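Side-chain contacts in glutamate receptor 1 (Adineta vaga, PDB 4IO2), which probably works as a ligand-gated ion channel, and whose ligand-binding domain, the part described here, holds glutamate: residues I102-M107 with N236-W241; E142-R147 with E200-S205; E164-L169 with N190-L195. All coordinates share one frame; numbering follows the deposited sequence.

Contact 1: I102-M107 with N236-W241; sequences ISDNSM and NLKKKW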
loop_
_atom_site.group_PDB
_atom_site.type_symbol
_atom_site.label_atom_id
_atom_site.label_comp_id
_atom_site.label_asym_id
_atom_site.label_seq_id
_atom_site.Cartn_x
_atom_site.Cartn_y
_atom_site.Cartn_z
ATOM N N ILE A 102 5.218 0.764 4.843
ATOM C CA ILE A 102 5.964 -0.390 5.331
ATOM C C ILE A 102 5.145 -1.683 5.335
ATOM O O ILE A 102 5.731 -2.770 5.409
ATOM C CB ILE A 102 6.597 -0.138 6.723
ATOM C CG1 ILE A 102 5.538 0.128 7.797
ATOM C CG2 ILE A 102 7.612 1.057 6.619
ATOM C CD1 ILE A 102 6.199 0.191 9.213
ATOM N N SER A 103 3.818 -1.567 5.251
ATOM C CA SER A 103 2.932 -2.726 5.284
ATOM C C SER A 103 1.554 -2.333 4.809
ATOM O O SER A 103 1.126 -1.205 5.075
ATOM C CB SER A 103 2.820 -3.269 6.726
ATOM O OG SER A 103 1.992 -4.443 6.800
ATOM N N ASP A 104 0.868 -3.239 4.138
ATOM C CA ASP A 104 -0.554 -3.106 3.975
ATOM C C ASP A 104 -1.245 -3.387 5.308
ATOM O O ASP A 104 -0.651 -3.855 6.278
ATOM C CB ASP A 104 -1.063 -4.043 2.863
ATOM C CG ASP A 104 -0.824 -5.531 3.145
ATOM O OD1 ASP A 104 -0.638 -5.925 4.311
ATOM O OD2 ASP A 104 -0.821 -6.327 2.167
ATOM N N ASN A 105 -2.500 -3.006 5.382
ATOM C CA ASN A 105 -3.293 -3.166 6.590
ATOM C C ASN A 105 -4.742 -3.200 6.227
ATOM O O ASN A 105 -5.156 -2.741 5.152
ATOM C CB ASN A 105 -3.030 -2.001 7.582
ATOM C CG ASN A 105 -3.740 -2.194 8.911
ATOM O OD1 ASN A 105 -3.563 -3.203 9.575
ATOM N ND2 ASN A 105 -4.554 -1.213 9.302
ATOM N N SER A 106 -5.512 -3.730 7.165
ATOM C CA SER A 106 -6.972 -3.680 7.130
ATOM C C SER A 106 -7.405 -4.032 8.560
ATOM O O SER A 106 -6.570 -4.385 9.415
ATOM C CB SER A 106 -7.549 -4.658 6.126
ATOM O OG SER A 106 -7.116 -5.966 6.460
ATOM N N MET A 107 -8.684 -3.862 8.843
ATOM C CA MET A 107 -9.215 -4.163 10.176
ATOM C C MET A 107 -10.130 -5.354 10.133
ATOM O O MET A 107 -10.682 -5.691 9.082
ATOM C CB MET A 107 -9.951 -2.966 10.818
ATOM C CG MET A 107 -9.061 -1.769 11.022
ATOM S SD MET A 107 -9.867 -0.479 12.002
ATOM C CE MET A 107 -10.899 0.295 10.790
ATOM N N ASN A 236 10.538 -10.801 5.136
ATOM C CA ASN A 236 11.231 -11.651 6.103
ATOM C C ASN A 236 10.934 -11.258 7.534
ATOM O O ASN A 236 10.731 -12.097 8.406
ATOM C CB ASN A 236 12.758 -11.557 5.918
ATOM C CG ASN A 236 13.235 -12.071 4.597
ATOM O OD1 ASN A 236 12.552 -12.843 3.899
ATOM N ND2 ASN A 236 14.473 -11.670 4.249
ATOM N N LEU A 237 10.859 -9.956 7.770
ATOM C CA LEU A 237 10.585 -9.453 9.100
ATOM C C LEU A 237 9.169 -9.792 9.526
ATOM O O LEU A 237 8.933 -10.165 10.681
ATOM C CB LEU A 237 10.757 -7.935 9.162
ATOM C CG LEU A 237 12.169 -7.432 9.306
ATOM C CD1 LEU A 237 12.159 -5.917 9.288
ATOM C CD2 LEU A 237 12.719 -7.965 10.634
ATOM N N LYS A 238 8.224 -9.651 8.598
ATOM C CA LYS A 238 6.849 -9.991 8.919
ATOM C C LYS A 238 6.750 -11.480 9.303
ATOM O O LYS A 238 6.104 -11.840 10.303
ATOM C CB LYS A 238 5.903 -9.609 7.776
ATOM C CG LYS A 238 4.428 -9.774 8.148
ATOM C CD LYS A 238 3.521 -9.333 7.017
ATOM C CE LYS A 238 3.491 -7.805 6.924
ATOM N NZ LYS A 238 2.581 -7.312 5.833
ATOM N N LYS A 239 7.377 -12.352 8.508
ATOM C CA LYS A 239 7.350 -13.776 8.781
ATOM C C LYS A 239 7.974 -14.075 10.145
ATOM O O LYS A 239 7.406 -14.819 10.965
ATOM C CB LYS A 239 8.046 -14.575 7.674
ATOM C CG LYS A 239 8.186 -16.076 7.946
ATOM C CD LYS A 239 8.875 -16.806 6.794
ATOM C CE LYS A 239 9.074 -18.307 7.075
ATOM N NZ LYS A 239 9.552 -19.078 5.888
ATOM N N LYS A 240 9.110 -13.450 10.433
ATOM C CA LYS A 240 9.823 -13.693 11.695
ATOM C C LYS A 240 8.949 -13.417 12.925
ATOM O O LYS A 240 8.916 -14.191 13.864
ATOM C CB LYS A 240 11.096 -12.835 11.771
ATOM C CG LYS A 240 11.825 -12.894 13.101
ATOM C CD LYS A 240 13.079 -12.026 13.125
ATOM C CE LYS A 240 13.697 -12.043 14.518
ATOM N NZ LYS A 240 14.892 -11.151 14.614
ATOM N N TRP A 241 8.255 -12.283 12.930
ATOM C CA TRP A 241 7.513 -11.850 14.097
ATOM C C TRP A 241 6.059 -12.319 14.127
ATOM O O TRP A 241 5.475 -12.378 15.206
ATOM C CB TRP A 241 7.602 -10.314 14.227
ATOM C CG TRP A 241 9.016 -9.903 14.584
ATOM C CD1 TRP A 241 10.004 -9.432 13.736
ATOM C CD2 TRP A 241 9.643 -10.027 15.878
ATOM N NE1 TRP A 241 11.164 -9.230 14.436
ATOM C CE2 TRP A 241 10.985 -9.597 15.739
ATOM C CE3 TRP A 241 9.191 -10.442 17.133
ATOM C CZ2 TRP A 241 11.870 -9.559 16.803
ATOM C CZ3 TRP A 241 10.084 -10.429 18.212
ATOM C CH2 TRP A 241 11.423 -9.994 18.033
HETATM O O HOH W 1 2.629 -5.678 3.252
HETATM O O HOH W 2 0.458 -8.420 5.114
#
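Lys-238 NZ is the polar atom at which this contact gathers: it donates to Ser-103 OG at 3.1 Å, has two ordered waters within reach and lies near one carboxylate oxygen. The lysine leaves helix 233-242 in an extended run and turns once, at chi3 (-75°), which swings CE and NZ in beside the serine hydroxyl. Ser-103 OG accepts from the ammonium and donates its own hydrogen to Asp-104 O, 2.8 Å away, meeting that oxygen in the carbonyl plane on a lone pair, with a C=O...OG angle of 134°. This second bond fixes the rotation of the hydroxyl, whose oxygen acts as acceptor for the lysine.

The carboxylate of Asp-104 plays a looser part. Its side chain crosses that of Lys-238 at about a right angle, and OD1 stops 3.8 Å from NZ, a long salt bridge. Water fills in the remaining links. One water accepts from Lys-238 NZ and from Asp-104 N, both at 3.1 Å, tying the ammonium to the backbone of the strand. A second donates to Asp-104 OD1 at 2.8 Å and also lies beside NZ, at a separation too short to be taken literally.

Strand 103-112 is one of the two antiparallel strands that run between the lobes of a glutamate-receptor ligand-binding domain; Ser-103 pairs through its backbone with Phe-207, a pocket residue, and Asn-105 ND2 bonds Asp-180, which binds glutamate. On the helix side, Leu-237 packs on helix 40-52. The example illustrates how one flexible lysine can join a helix to a strand with little buried surface: the ammonium probably polarises the Ser-103 hydroxyl, strengthening its bond to Asp-104 O, while the waters solvate the ammonium and the more distant carboxylate probably offsets part of its charge.

Contact 2: E142-R147 with E200-S205; sequences EDYYLR and EDFDKS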
loop_
_atom_site.group_PDB
_atom_site.type_symbol
_atom_site.label_atom_id
_atom_site.label_comp_id
_atom_site.label_asym_id
_atom_site.label_seq_id
_atom_site.Cartn_x
_atom_site.Cartn_y
_atom_site.Cartn_z
ATOM N N GLU A 142 -11.753 4.529 15.172
ATOM C CA GLU A 142 -12.709 5.505 15.690
ATOM C C GLU A 142 -13.305 6.299 14.547
ATOM O O GLU A 142 -14.521 6.499 14.496
ATOM C CB GLU A 142 -12.075 6.433 16.731
ATOM C CG GLU A 142 -13.038 7.444 17.314
ATOM C CD GLU A 142 -12.397 8.424 18.312
ATOM O OE1 GLU A 142 -11.123 8.483 18.386
ATOM O OE2 GLU A 142 -13.182 9.094 19.051
ATOM N N ASP A 143 -12.469 6.741 13.601
ATOM C CA ASP A 143 -13.081 7.486 12.506
ATOM C C ASP A 143 -13.901 6.620 11.560
ATOM O O ASP A 143 -14.899 7.097 11.006
ATOM C CB ASP A 143 -12.108 8.400 11.796
ATOM C CG ASP A 143 -11.649 9.540 12.708
ATOM O OD1 ASP A 143 -12.491 10.215 13.383
ATOM O OD2 ASP A 143 -10.446 9.686 12.831
ATOM N N TYR A 144 -13.529 5.349 11.406
ATOM C CA TYR A 144 -14.362 4.434 10.644
ATOM C C TYR A 144 -15.739 4.316 11.296
ATOM O O TYR A 144 -16.765 4.380 10.619
ATOM C CB TYR A 144 -13.692 3.044 10.508
ATOM C CG TYR A 144 -14.525 2.090 9.718
ATOM C CD1 TYR A 144 -15.539 1.356 10.328
ATOM C CD2 TYR A 144 -14.317 1.916 8.354
ATOM C CE1 TYR A 144 -16.308 0.490 9.598
ATOM C CE2 TYR A 144 -15.093 1.065 7.620
ATOM C CZ TYR A 144 -16.081 0.353 8.244
ATOM O OH TYR A 144 -16.873 -0.500 7.503
ATOM N N TYR A 145 -15.754 4.089 12.596
ATOM C CA TYR A 145 -17.007 3.956 13.325
ATOM C C TYR A 145 -17.881 5.177 13.098
ATOM O O TYR A 145 -19.097 5.048 12.810
ATOM C CB TYR A 145 -16.718 3.763 14.808
ATOM C CG TYR A 145 -17.976 3.616 15.628
ATOM C CD1 TYR A 145 -18.645 4.731 16.094
ATOM C CD2 TYR A 145 -18.497 2.356 15.942
ATOM C CE1 TYR A 145 -19.791 4.632 16.834
ATOM C CE2 TYR A 145 -19.660 2.246 16.665
ATOM C CZ TYR A 145 -20.291 3.392 17.124
ATOM O OH TYR A 145 -21.446 3.316 17.863
ATOM N N LEU A 146 -17.304 6.363 13.274
ATOM C CA LEU A 146 -18.079 7.593 13.226
ATOM C C LEU A 146 -18.651 7.845 11.820
ATOM O O LEU A 146 -19.772 8.357 11.687
ATOM C CB LEU A 146 -17.228 8.780 13.684
ATOM C CG LEU A 146 -16.868 8.791 15.176
ATOM C CD1 LEU A 146 -15.842 9.873 15.482
ATOM C CD2 LEU A 146 -18.098 8.891 16.053
ATOM N N ARG A 147 -17.936 7.443 10.775
ATOM C CA ARG A 147 -18.463 7.605 9.421
ATOM C C ARG A 147 -19.451 6.511 9.001
ATOM O O ARG A 147 -20.437 6.805 8.327
ATOM C CB ARG A 147 -17.332 7.666 8.397
ATOM C CG ARG A 147 -17.838 7.915 6.957
ATOM C CD ARG A 147 -16.716 7.868 5.910
ATOM N NE ARG A 147 -16.120 6.541 5.930
ATOM C CZ ARG A 147 -14.936 6.242 6.450
ATOM N NH1 ARG A 147 -14.128 7.189 6.924
ATOM N NH2 ARG A 147 -14.565 4.969 6.469
ATOM N N GLU A 200 -15.533 -10.100 6.857
ATOM C CA GLU A 200 -14.539 -9.683 5.885
ATOM C C GLU A 200 -13.672 -8.588 6.464
ATOM O O GLU A 200 -14.067 -7.834 7.347
ATOM C CB GLU A 200 -15.225 -9.165 4.629
ATOM C CG GLU A 200 -16.109 -10.189 3.930
ATOM C CD GLU A 200 -16.892 -9.568 2.803
ATOM O OE1 GLU A 200 -16.474 -8.481 2.331
ATOM O OE2 GLU A 200 -17.926 -10.156 2.400
ATOM N N ASP A 201 -12.475 -8.492 5.917
ATOM C CA ASP A 201 -11.579 -7.389 6.215
ATOM C C ASP A 201 -12.278 -6.084 5.804
ATOM O O ASP A 201 -13.144 -6.089 4.903
ATOM C CB ASP A 201 -10.240 -7.562 5.467
ATOM C CG ASP A 201 -9.637 -8.993 5.596
ATOM O OD1 ASP A 201 -9.940 -9.718 6.564
ATOM O OD2 ASP A 201 -8.821 -9.388 4.732
ATOM N N PHE A 202 -11.932 -4.979 6.466
ATOM C CA PHE A 202 -12.438 -3.692 6.044
ATOM C C PHE A 202 -11.404 -2.586 6.277
ATOM O O PHE A 202 -10.409 -2.778 6.973
ATOM C CB PHE A 202 -13.774 -3.402 6.737
ATOM C CG PHE A 202 -13.706 -3.340 8.243
ATOM C CD1 PHE A 202 -13.728 -4.493 9.003
ATOM C CD2 PHE A 202 -13.627 -2.123 8.914
ATOM C CE1 PHE A 202 -13.656 -4.444 10.398
ATOM C CE2 PHE A 202 -13.557 -2.074 10.311
ATOM C CZ PHE A 202 -13.559 -3.238 11.047
ATOM N N ASP A 203 -11.662 -1.417 5.713
ATOM C CA ASP A 203 -10.768 -0.264 5.823
ATOM C C ASP A 203 -9.343 -0.570 5.380
ATOM O O ASP A 203 -8.382 -0.351 6.123
ATOM C CB ASP A 203 -10.773 0.327 7.240
ATOM C CG ASP A 203 -10.322 1.769 7.279
ATOM O OD1 ASP A 203 -10.693 2.539 6.377
ATOM O OD2 ASP A 203 -9.524 2.138 8.170
ATOM N N LYS A 204 -9.231 -1.092 4.174
ATOM C CA LYS A 204 -7.940 -1.339 3.542
ATOM C C LYS A 204 -7.123 -0.069 3.610
ATOM O O LYS A 204 -7.593 1.035 3.244
ATOM C CB LYS A 204 -8.111 -1.762 2.087
ATOM C CG LYS A 204 -8.989 -2.994 1.894
ATOM C CD LYS A 204 -8.812 -4.022 2.983
ATOM C CE LYS A 204 -9.766 -5.208 2.806
ATOM N NZ LYS A 204 -10.923 -4.924 1.916
ATOM N N SER A 205 -5.906 -0.210 4.112
ATOM C CA SER A 205 -5.093 0.928 4.438
ATOM C C SER A 205 -3.612 0.528 4.434
ATOM O O SER A 205 -3.254 -0.554 4.008
ATOM C CB SER A 205 -5.578 1.452 5.812
ATOM O OG SER A 205 -5.587 0.401 6.791
HETATM O O HOH W 3 -11.771 4.816 7.465
#
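Tyr-144 and Phe-202 carry most of this contact, meeting as two aromatic rings set obliquely, their planes 48° apart and centroids 4.8 Å from each other. Phe-202 brings its CD2 corner over one face of the tyrosine ring, toward the rim, where it comes within 3.5 Å of Tyr-144 CZ. Its chi1 of 61° places the ring between its own backbone N and carbonyl carbon, turned to the helix. An edge-to-face pairing of Phe-202 with Phe-178 extends the cluster, as does Met-120, which touches both side chains, while Tyr-144 OH bonds Lys-124.

Asp-203 follows at the corner of the strand, with left-handed backbone angles. Its CB lies 4.0 Å from Tyr-144 CD2, and its carboxylate runs past the ring in the opposing direction. Direct pairing with Arg-147 is not reached, since NH2 and Asp-203 OD1 are 4.6 Å apart. Instead a water accepts from Arg-147 NH2 at 3.0 Å and donates to Asp-203 OD1 at 2.7 Å, lying in plane at the edge of both the guanidinium and the Tyr-144 ring.

Helix 140-148, whose first residue, Ala-140, binds glutamate, is thus packed on strand 200-211, the helix-on-sheet construction of lobe 2 in the periplasmic-binding-protein fold.

Contact 3: E164-L169 with N190-L195; sequences EMYDSL and NIYCNL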
loop_
_atom_site.group_PDB
_atom_site.type_symbol
_atom_site.label_atom_id
_atom_site.label_comp_id
_atom_site.label_asym_id
_atom_site.label_seq_id
_atom_site.Cartn_x
_atom_site.Cartn_y
_atom_site.Cartn_z
ATOM N N GLU A 164 -7.935 -2.853 27.883
ATOM C CA GLU A 164 -9.340 -2.608 28.195
ATOM C C GLU A 164 -10.240 -3.285 27.145
ATOM O O GLU A 164 -11.321 -3.781 27.489
ATOM C CB GLU A 164 -9.636 -1.097 28.334
ATOM C CG GLU A 164 -10.679 -0.791 29.388
ATOM C CD GLU A 164 -11.219 0.630 29.392
ATOM O OE1 GLU A 164 -10.633 1.508 28.745
ATOM O OE2 GLU A 164 -12.239 0.864 30.086
ATOM N N MET A 165 -9.815 -3.286 25.877
ATOM C CA MET A 165 -10.583 -3.964 24.843
ATOM C C MET A 165 -10.711 -5.448 25.220
ATOM O O MET A 165 -11.807 -5.993 25.214
ATOM C CB MET A 165 -9.951 -3.751 23.470
ATOM C CG MET A 165 -10.659 -4.337 22.301
ATOM S SD MET A 165 -9.830 -3.880 20.776
ATOM C CE MET A 165 -8.213 -4.669 20.943
ATOM N N TYR A 166 -9.587 -6.125 25.472
ATOM C CA TYR A 166 -9.630 -7.569 25.749
ATOM C C TYR A 166 -10.487 -7.846 26.983
ATOM O O TYR A 166 -11.375 -8.714 26.972
ATOM C CB TYR A 166 -8.215 -8.148 25.960
ATOM C CG TYR A 166 -7.209 -7.848 24.870
ATOM C CD1 TYR A 166 -7.548 -7.935 23.521
ATOM C CD2 TYR A 166 -5.930 -7.434 25.186
ATOM C CE1 TYR A 166 -6.622 -7.676 22.539
ATOM C CE2 TYR A 166 -4.991 -7.169 24.201
ATOM C CZ TYR A 166 -5.345 -7.269 22.883
ATOM O OH TYR A 166 -4.420 -6.975 21.909
ATOM N N ASP A 167 -10.241 -7.091 28.042
ATOM C CA ASP A 167 -10.957 -7.318 29.306
ATOM C C ASP A 167 -12.464 -7.065 29.173
ATOM O O ASP A 167 -13.281 -7.783 29.764
ATOM C CB ASP A 167 -10.381 -6.430 30.394
ATOM C CG ASP A 167 -8.956 -6.812 30.770
ATOM O OD1 ASP A 167 -8.487 -7.872 30.345
ATOM O OD2 ASP A 167 -8.292 -6.045 31.491
ATOM N N SER A 168 -12.856 -6.077 28.389
ATOM C CA SER A 168 -14.267 -5.754 28.255
ATOM C C SER A 168 -15.014 -6.817 27.441
ATOM O O SER A 168 -16.165 -7.110 27.707
ATOM C CB SER A 168 -14.438 -4.384 27.607
ATOM O OG SER A 168 -13.907 -3.384 28.442
ATOM N N LEU A 169 -14.351 -7.368 26.428
ATOM C CA LEU A 169 -14.908 -8.498 25.722
ATOM C C LEU A 169 -15.035 -9.696 26.654
ATOM O O LEU A 169 -16.101 -10.297 26.737
ATOM C CB LEU A 169 -14.005 -8.854 24.549
ATOM C CG LEU A 169 -14.202 -7.943 23.337
ATOM C CD1 LEU A 169 -13.042 -8.155 22.363
ATOM C CD2 LEU A 169 -15.556 -8.189 22.679
ATOM N N ASN A 190 -2.072 -16.389 19.738
ATOM C CA ASN A 190 -0.974 -16.646 20.675
ATOM C C ASN A 190 -1.200 -16.284 22.121
ATOM O O ASN A 190 -0.492 -16.789 22.977
ATOM C CB ASN A 190 0.261 -15.873 20.197
ATOM C CG ASN A 190 0.823 -16.426 18.917
ATOM O OD1 ASN A 190 1.491 -17.466 18.932
ATOM N ND2 ASN A 190 0.535 -15.765 17.790
ATOM N N ILE A 191 -2.144 -15.393 22.413
ATOM C CA ILE A 191 -2.279 -14.862 23.779
ATOM C C ILE A 191 -3.672 -15.031 24.324
ATOM O O ILE A 191 -3.819 -15.548 25.423
ATOM C CB ILE A 191 -1.835 -13.395 23.876
ATOM C CG1 ILE A 191 -0.349 -13.323 23.472
ATOM C CG2 ILE A 191 -2.082 -12.836 25.278
ATOM C CD1 ILE A 191 0.069 -11.962 23.161
ATOM N N TYR A 192 -4.672 -14.596 23.562
ATOM C CA TYR A 192 -6.078 -14.709 23.947
ATOM C C TYR A 192 -6.798 -15.735 23.100
ATOM O O TYR A 192 -7.475 -15.389 22.129
ATOM C CB TYR A 192 -6.779 -13.354 23.851
ATOM C CG TYR A 192 -6.323 -12.401 24.910
ATOM C CD1 TYR A 192 -6.894 -12.404 26.153
ATOM C CD2 TYR A 192 -5.317 -11.493 24.663
ATOM C CE1 TYR A 192 -6.473 -11.528 27.122
ATOM C CE2 TYR A 192 -4.897 -10.616 25.627
ATOM C CZ TYR A 192 -5.463 -10.659 26.853
ATOM O OH TYR A 192 -5.040 -9.797 27.823
ATOM N N CYS A 193 -6.650 -16.999 23.502
ATOM C CA CYS A 193 -7.109 -18.112 22.711
ATOM C C CYS A 193 -8.641 -18.205 22.668
ATOM O O CYS A 193 -9.180 -18.907 21.817
ATOM C CB CYS A 193 -6.486 -19.406 23.255
ATOM S SG CYS A 193 -4.644 -19.401 23.264
ATOM N N ASN A 194 -9.332 -17.494 23.559
ATOM C CA ASN A 194 -10.793 -17.502 23.589
ATOM C C ASN A 194 -11.444 -16.261 22.972
ATOM O O ASN A 194 -12.655 -16.014 23.091
ATOM C CB ASN A 194 -11.299 -17.687 25.031
ATOM C CG ASN A 194 -10.840 -18.993 25.645
ATOM O OD1 ASN A 194 -10.797 -20.044 24.978
ATOM N ND2 ASN A 194 -10.519 -18.942 26.939
ATOM N N LEU A 195 -10.623 -15.454 22.323
ATOM C CA LEU A 195 -11.114 -14.361 21.483
ATOM C C LEU A 195 -10.884 -14.801 20.045
ATOM O O LEU A 195 -10.034 -15.646 19.804
ATOM C CB LEU A 195 -10.353 -13.039 21.767
ATOM C CG LEU A 195 -10.558 -12.467 23.161
ATOM C CD1 LEU A 195 -9.834 -11.145 23.325
ATOM C CD2 LEU A 195 -12.025 -12.261 23.520
#
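With chi1 at -52° in Tyr-166 and -70° in Tyr-192, each tyrosine holds CG opposite its own carbonyl carbon, and the two rings meet obliquely, their planes 33° apart. Tyr-192 CE2 sits above the rim of the Tyr-166 ring, 3.4 Å from Tyr-166 CD2. In return, Tyr-166 CB lies over the Tyr-192 face, 4.1 Å from its centroid, a CH-pi contact.

Leu-195 closes in from another direction: its CD1 reaches Tyr-166 CD1 at 3.9 Å, while CD2 meets Leu-169 CB at 4.1 Å, one helical turn farther on. A type I beta turn, with Leu-195 N bonded to Tyr-192 O, makes this possible by bringing both side chains to the same helix. Tyr-192 OH bonds Gln-163, just before the segment. An alanine in place of Tyr-192 would probably expose one face of Tyr-166 to a gap and leave the Gln-163 amide without this hydroxyl.

Cys-193, within the turn, is disulfide-bonded to Cys-247, so the loop is tied both to helix 162-170 and to the C-terminal tail. This pairing of a lobe-2 loop with the chain end is a familiar feature of ionotropic glutamate receptor ligand-binding domains.

How the contacts relate
Read from the N terminus, the six segments form a fully nested set. Strand 103-112 comes first and waits longest for its partner, because contact 1 is closed only near the C terminus, by helix 233-242. Inside that loop, helix 140-148 opens contact 2, closed at 200-205; inside that again, helix 162-170 opens contact 3, closed at 190-195. None cross. Contacts 1 and 2 touch directly, since strands 103-112 and 200-211 are antiparallel neighbours, with Met-107 N bonded to Phe-202 O. Contact 3 touches neither. Contacts 2 and 3 fasten helices within lobe 2, whereas contact 1 ties the interlobe strand to the returning helix.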